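Local coordinates for protein importin-95 (Chaetomium thermophilum, PDB 4XRI) that probably carries protein cargo into the nucleus as an importin-beta transport receptor built of HEAT repeats, and is thought to bind a small GTPase, at residues A[654-659]-A[690-695]; A[695-700]-A[716-721]. The protein carries 2 engineered substitutions. All coordinates share one frame; numbering follows the deposited sequence.

Interaction 1 of 2, residues A[654-659]-A[690-695]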
loop_
_atom_site.group_PDB
_atom_site.type_symbol
_atom_site.label_atom_id
_atom_site.label_comp_id
_atom_site.label_asym_id
_atom_site.label_seq_id
_atom_site.Cartn_x
_atom_site.Cartn_y
_atom_site.Cartn_z
ATOM N N PHE A 654 -16.433 14.002 24.543
ATOM C CA PHE A 654 -15.924 12.833 23.832
ATOM C C PHE A 654 -14.960 13.264 22.735
ATOM O O PHE A 654 -13.920 12.642 22.525
ATOM C CB PHE A 654 -17.067 12.014 23.230
ATOM C CG PHE A 654 -17.881 11.265 24.246
ATOM C CD1 PHE A 654 -17.514 9.989 24.641
ATOM C CD2 PHE A 654 -19.018 11.829 24.796
ATOM C CE1 PHE A 654 -18.265 9.293 25.569
ATOM C CE2 PHE A 654 -19.773 11.138 25.723
ATOM C CZ PHE A 654 -19.394 9.869 26.114
ATOM N N LEU A 655 -15.317 14.340 22.043
ATOM C CA LEU A 655 -14.485 14.890 20.983
ATOM C C LEU A 655 -13.161 15.408 21.536
ATOM O O LEU A 655 -12.098 15.143 20.971
ATOM C CB LEU A 655 -15.228 16.009 20.252
ATOM C CG LEU A 655 -14.493 16.666 19.082
ATOM C CD1 LEU A 655 -14.013 15.612 18.102
ATOM C CD2 LEU A 655 -15.393 17.677 18.388
ATOM N N TYR A 656 -13.236 16.142 22.644
ATOM C CA TYR A 656 -12.048 16.647 23.326
ATOM C C TYR A 656 -11.081 15.519 23.673
ATOM O O TYR A 656 -9.877 15.623 23.443
ATOM C CB TYR A 656 -12.432 17.392 24.609
ATOM C CG TYR A 656 -13.267 18.633 24.400
ATOM C CD1 TYR A 656 -13.203 19.351 23.211
ATOM C CD2 TYR A 656 -14.120 19.089 25.396
ATOM C CE1 TYR A 656 -13.968 20.489 23.022
ATOM C CE2 TYR A 656 -14.888 20.222 25.217
ATOM C CZ TYR A 656 -14.808 20.917 24.030
ATOM O OH TYR A 656 -15.572 22.048 23.851
ATOM N N ASN A 657 -11.623 14.442 24.227
ATOM C CA ASN A 657 -10.812 13.326 24.696
ATOM C C ASN A 657 -10.109 12.611 23.551
ATOM O O ASN A 657 -8.961 12.188 23.682
ATOM C CB ASN A 657 -11.674 12.339 25.478
ATOM C CG ASN A 657 -10.861 11.491 26.429
ATOM O OD1 ASN A 657 -10.633 10.306 26.184
ATOM N ND2 ASN A 657 -10.407 12.099 27.522
ATOM N N ALA A 658 -10.807 12.481 22.428
ATOM C CA ALA A 658 -10.222 11.893 21.231
ATOM C C ALA A 658 -9.114 12.791 20.691
ATOM O O ALA A 658 -8.071 12.310 20.246
ATOM C CB ALA A 658 -11.290 11.662 20.172
ATOM N N LEU A 659 -9.348 14.098 20.747
ATOM C CA LEU A 659 -8.369 15.082 20.294
ATOM C C LEU A 659 -7.075 15.023 21.097
ATOM O O LEU A 659 -5.985 15.144 20.541
ATOM C CB LEU A 659 -8.953 16.497 20.377
ATOM C CG LEU A 659 -9.845 16.973 19.228
ATOM C CD1 LEU A 659 -10.487 18.303 19.587
ATOM C CD2 LEU A 659 -9.045 17.091 17.937
ATOM N N CYS A 690 -14.700 26.643 20.311
ATOM C CA CYS A 690 -13.467 26.732 19.541
ATOM C C CYS A 690 -12.230 27.040 20.378
ATOM O O CYS A 690 -11.114 26.739 19.958
ATOM C CB CYS A 690 -13.618 27.777 18.439
ATOM S SG CYS A 690 -14.628 27.196 17.061
ATOM N N ASP A 691 -12.413 27.630 21.555
ATOM C CA ASP A 691 -11.273 27.881 22.432
ATOM C C ASP A 691 -10.745 26.564 22.983
ATOM O O ASP A 691 -9.534 26.369 23.109
ATOM C CB ASP A 691 -11.642 28.821 23.581
ATOM C CG ASP A 691 -10.423 29.286 24.363
ATOM O OD1 ASP A 691 -9.601 30.036 23.793
ATOM O OD2 ASP A 691 -10.285 28.905 25.544
ATOM N N ASN A 692 -11.666 25.666 23.317
ATOM C CA ASN A 692 -11.307 24.321 23.747
ATOM C C ASN A 692 -10.633 23.553 22.618
ATOM O O ASN A 692 -9.651 22.844 22.838
ATOM C CB ASN A 692 -12.540 23.564 24.237
ATOM C CG ASN A 692 -12.970 23.992 25.624
ATOM O OD1 ASN A 692 -12.136 24.289 26.478
ATOM N ND2 ASN A 692 -14.276 24.021 25.857
ATOM N N PHE A 693 -11.166 23.709 21.409
ATOM C CA PHE A 693 -10.574 23.107 20.221
ATOM C C PHE A 693 -9.138 23.576 20.040
ATOM O O PHE A 693 -8.224 22.762 19.905
ATOM C CB PHE A 693 -11.389 23.447 18.970
ATOM C CG PHE A 693 -12.727 22.768 18.909
ATOM C CD1 PHE A 693 -12.967 21.605 19.623
ATOM C CD2 PHE A 693 -13.747 23.294 18.135
ATOM C CE1 PHE A 693 -14.199 20.982 19.566
ATOM C CE2 PHE A 693 -14.979 22.676 18.072
ATOM C CZ PHE A 693 -15.207 21.520 18.790
ATOM N N MET A 694 -8.953 24.895 20.037
ATOM C CA MET A 694 -7.636 25.495 19.840
ATOM C C MET A 694 -6.624 24.999 20.867
ATOM O O MET A 694 -5.479 24.701 20.523
ATOM C CB MET A 694 -7.726 27.023 19.894
ATOM C CG MET A 694 -8.417 27.653 18.689
ATOM S SD MET A 694 -7.565 27.319 17.133
ATOM C CE MET A 694 -6.015 28.169 17.413
ATOM N N ASN A 695 -7.048 24.910 22.124
ATOM C CA ASN A 695 -6.178 24.426 23.188
ATOM C C ASN A 695 -5.680 23.006 22.928
ATOM O O ASN A 695 -4.498 22.710 23.120
ATOM C CB ASN A 695 -6.898 24.486 24.534
ATOM C CG ASN A 695 -7.024 25.901 25.063
ATOM O OD1 ASN A 695 -6.340 26.814 24.601
ATOM N ND2 ASN A 695 -7.901 26.090 26.040
#

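Interaction 2 of 2, residues A[695-700]-A[716-721]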
loop_
_atom_site.group_PDB
_atom_site.type_symbol
_atom_site.label_atom_id
_atom_site.label_comp_id
_atom_site.label_asym_id
_atom_site.label_seq_id
_atom_site.Cartn_x
_atom_site.Cartn_y
_atom_site.Cartn_z
ATOM N N ASN A 695 -7.048 24.910 22.124
ATOM C CA ASN A 695 -6.178 24.426 23.188
ATOM C C ASN A 695 -5.680 23.006 22.928
ATOM O O ASN A 695 -4.498 22.710 23.120
ATOM C CB ASN A 695 -6.898 24.486 24.534
ATOM C CG ASN A 695 -7.024 25.901 25.063
ATOM O OD1 ASN A 695 -6.340 26.814 24.601
ATOM N ND2 ASN A 695 -7.901 26.090 26.040
ATOM N N TYR A 696 -6.578 22.136 22.477
ATOM C CA TYR A 696 -6.202 20.762 22.159
ATOM C C TYR A 696 -5.339 20.688 20.903
ATOM O O TYR A 696 -4.357 19.945 20.857
ATOM C CB TYR A 696 -7.443 19.884 21.988
ATOM C CG TYR A 696 -7.985 19.338 23.289
ATOM C CD1 TYR A 696 -7.400 18.234 23.896
ATOM C CD2 TYR A 696 -9.078 19.925 23.911
ATOM C CE1 TYR A 696 -7.889 17.729 25.084
ATOM C CE2 TYR A 696 -9.571 19.428 25.102
ATOM C CZ TYR A 696 -8.976 18.329 25.682
ATOM O OH TYR A 696 -9.463 17.831 26.867
ATOM N N LEU A 697 -5.709 21.461 19.887
ATOM C CA LEU A 697 -4.960 21.490 18.636
ATOM C C LEU A 697 -3.545 22.017 18.856
ATOM O O LEU A 697 -2.572 21.414 18.400
ATOM C CB LEU A 697 -5.683 22.344 17.593
ATOM C CG LEU A 697 -7.046 21.835 17.114
ATOM C CD1 LEU A 697 -7.688 22.842 16.178
ATOM C CD2 LEU A 697 -6.918 20.477 16.435
ATOM N N LEU A 698 -3.438 23.141 19.558
ATOM C CA LEU A 698 -2.139 23.726 19.872
ATOM C C LEU A 698 -1.339 22.799 20.777
ATOM O O LEU A 698 -0.118 22.718 20.675
ATOM C CB LEU A 698 -2.304 25.093 20.538
ATOM C CG LEU A 698 -2.866 26.208 19.656
ATOM C CD1 LEU A 698 -3.196 27.437 20.489
ATOM C CD2 LEU A 698 -1.887 26.552 18.544
ATOM N N GLY A 699 -2.041 22.104 21.667
ATOM C CA GLY A 699 -1.406 21.143 22.548
ATOM C C GLY A 699 -0.791 19.992 21.777
ATOM O O GLY A 699 0.282 19.504 22.124
ATOM N N ASN A 700 -1.476 19.564 20.722
ATOM C CA ASN A 700 -0.982 18.502 19.855
ATOM C C ASN A 700 0.297 18.918 19.142
ATOM O O ASN A 700 1.182 18.098 18.900
ATOM C CB ASN A 700 -2.044 18.113 18.824
ATOM C CG ASN A 700 -1.665 16.877 18.029
ATOM O OD1 ASN A 700 -0.758 16.908 17.195
ATOM N ND2 ASN A 700 -2.368 15.781 18.279
ATOM N N GLN A 716 -5.258 22.876 8.623
ATOM C CA GLN A 716 -6.511 22.961 7.877
ATOM C C GLN A 716 -7.644 23.293 8.836
ATOM O O GLN A 716 -8.536 24.083 8.526
ATOM C CB GLN A 716 -6.805 21.649 7.138
ATOM C CG GLN A 716 -8.172 21.612 6.481
ATOM C CD GLN A 716 -8.532 20.232 5.945
ATOM O OE1 GLN A 716 -7.667 19.465 5.516
ATOM N NE2 GLN A 716 -9.819 19.913 5.975
ATOM N N CYS A 717 -7.582 22.687 10.016
ATOM C CA CYS A 717 -8.567 22.910 11.060
ATOM C C CYS A 717 -8.561 24.361 11.545
ATOM O O CYS A 717 -9.621 24.947 11.783
ATOM C CB CYS A 717 -8.304 21.960 12.223
ATOM S SG CYS A 717 -9.694 21.720 13.307
ATOM N N PHE A 718 -7.364 24.929 11.687
ATOM C CA PHE A 718 -7.211 26.342 12.040
ATOM C C PHE A 718 -7.990 27.224 11.073
ATOM O O PHE A 718 -8.624 28.196 11.473
ATOM C CB PHE A 718 -5.735 26.758 12.040
ATOM C CG PHE A 718 -4.958 26.258 13.226
ATOM C CD1 PHE A 718 -5.603 25.859 14.385
ATOM C CD2 PHE A 718 -3.575 26.200 13.182
ATOM C CE1 PHE A 718 -4.880 25.404 15.473
ATOM C CE2 PHE A 718 -2.848 25.747 14.265
ATOM C CZ PHE A 718 -3.502 25.347 15.412
ATOM N N GLY A 719 -7.933 26.870 9.796
ATOM C CA GLY A 719 -8.628 27.606 8.759
ATOM C C GLY A 719 -10.129 27.565 8.937
ATOM O O GLY A 719 -10.804 28.580 8.799
ATOM N N ASP A 720 -10.652 26.383 9.251
ATOM C CA ASP A 720 -12.085 26.209 9.473
ATOM C C ASP A 720 -12.575 26.960 10.708
ATOM O O ASP A 720 -13.658 27.551 10.695
ATOM C CB ASP A 720 -12.425 24.724 9.603
ATOM C CG ASP A 720 -12.176 23.956 8.321
ATOM O OD1 ASP A 720 -12.516 24.478 7.240
ATOM O OD2 ASP A 720 -11.641 22.832 8.391
ATOM N N ILE A 721 -11.773 26.937 11.769
ATOM C CA ILE A 721 -12.116 27.637 13.001
ATOM C C ILE A 721 -12.149 29.146 12.770
ATOM O O ILE A 721 -13.053 29.841 13.242
ATOM C CB ILE A 721 -11.124 27.303 14.129
ATOM C CG1 ILE A 721 -11.337 25.864 14.603
ATOM C CG2 ILE A 721 -11.285 28.268 15.296
ATOM C CD1 ILE A 721 -10.307 25.396 15.605
#

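Interaction 1 of 2, residues A[654-659]-A[690-695]
Side by side and nearly parallel, the helical segments 654-659 and 690-695 have axes that come within 10.5 Å at only 15° to each other, and the space between them is bridged by Phe693. Its CG stands anti to the carbonyl carbon, and the ring thrusts CE1 into the edge of the Tyr656 ring, near its plane, with Phe693 CE1 3.5 Å from Tyr656 CE1. The two rings are steeply inclined, their planes at 68°. Leu655 leaves its helix with CG anti to the backbone N and meets the phenylalanine at about a right angle, CD2 lying 3.7 Å from Phe693 CE1. Leu659, one turn on, touches more loosely through CD1, 4.1 Å from Phe693 CD1. At the partly exposed border Tyr656 reaches across to Asn692, whose CB packs against CZ and OH of the tyrosine while ND2 donates to Tyr656 OH at 3.1 Å. This bond is bent (142°) and lies somewhat out of the amide plane. On the buried side, helix 665-682 receives Leu655 at Leu674, and both Leu659 and Phe693 at Val675, so these like-directed helices of the helical-repeat solenoid both pack against the helix that lies between them in sequence.

Interaction 2 of 2, residues A[695-700]-A[716-721]
Leu697 is the hub where segments 695-700 and 716-721 meet, and its CD1 methyl does most of the touching. That methyl sits 3.7 Å from Cys717 SG and meets Ile721 CD1 tip to tip, also at 3.7 Å, while Leu697 CB rests 3.8 Å from Phe718 CE1. The Phe718 ring therefore lies against the root of one leucine and reaches the next: Leu698 crosses it at about a right angle, placing CD2 3.7 Å from Phe718 CZ. Torsions set this up. Leu697, Leu698 and Phe718 all hold CG anti to the carbonyl carbon, whereas Cys717 turns SG anti to its backbone N (chi1 -160°), bringing the sulfur beside the leucine methyl. The contact across the helices is wholly apolar. Leu697 also touches Ile714, earlier on helix 711-725, and one shell further out Met694 packs on both Phe718 and Ile721. Asp720 forms a salt bridge with Arg680 and a hydrogen bond with Ser676, both on helix 665-682. The segments run antiparallel at 159°, their axes 11.3 Å apart at closest approach, a pairing of consecutive helices consistent with the HEAT-repeat architecture of the protein, with helix 665-682 packed against Cys717 and Asn700.

Helix 690-701 serves both contacts, which follow one another along it and have Asn695 in common. Interaction 1 joins it to a nearly parallel helix two earlier in sequence, interaction 2 to the antiparallel helix next in sequence, so together they show the two kinds of neighbour a helix meets in this solenoid. Both are largely buried, but interaction 1 reaches a partly exposed border and there adds a polar tyrosine-asparagine bond to its apolar packing; interaction 2 relies on aliphatic, sulfur and aromatic contacts alone. From the helix of interaction 1, Met694 packs onto Phe718 and Ile721 of interaction 2, and Cys690 onto Ile721, and helix 665-682 lies against both contacts.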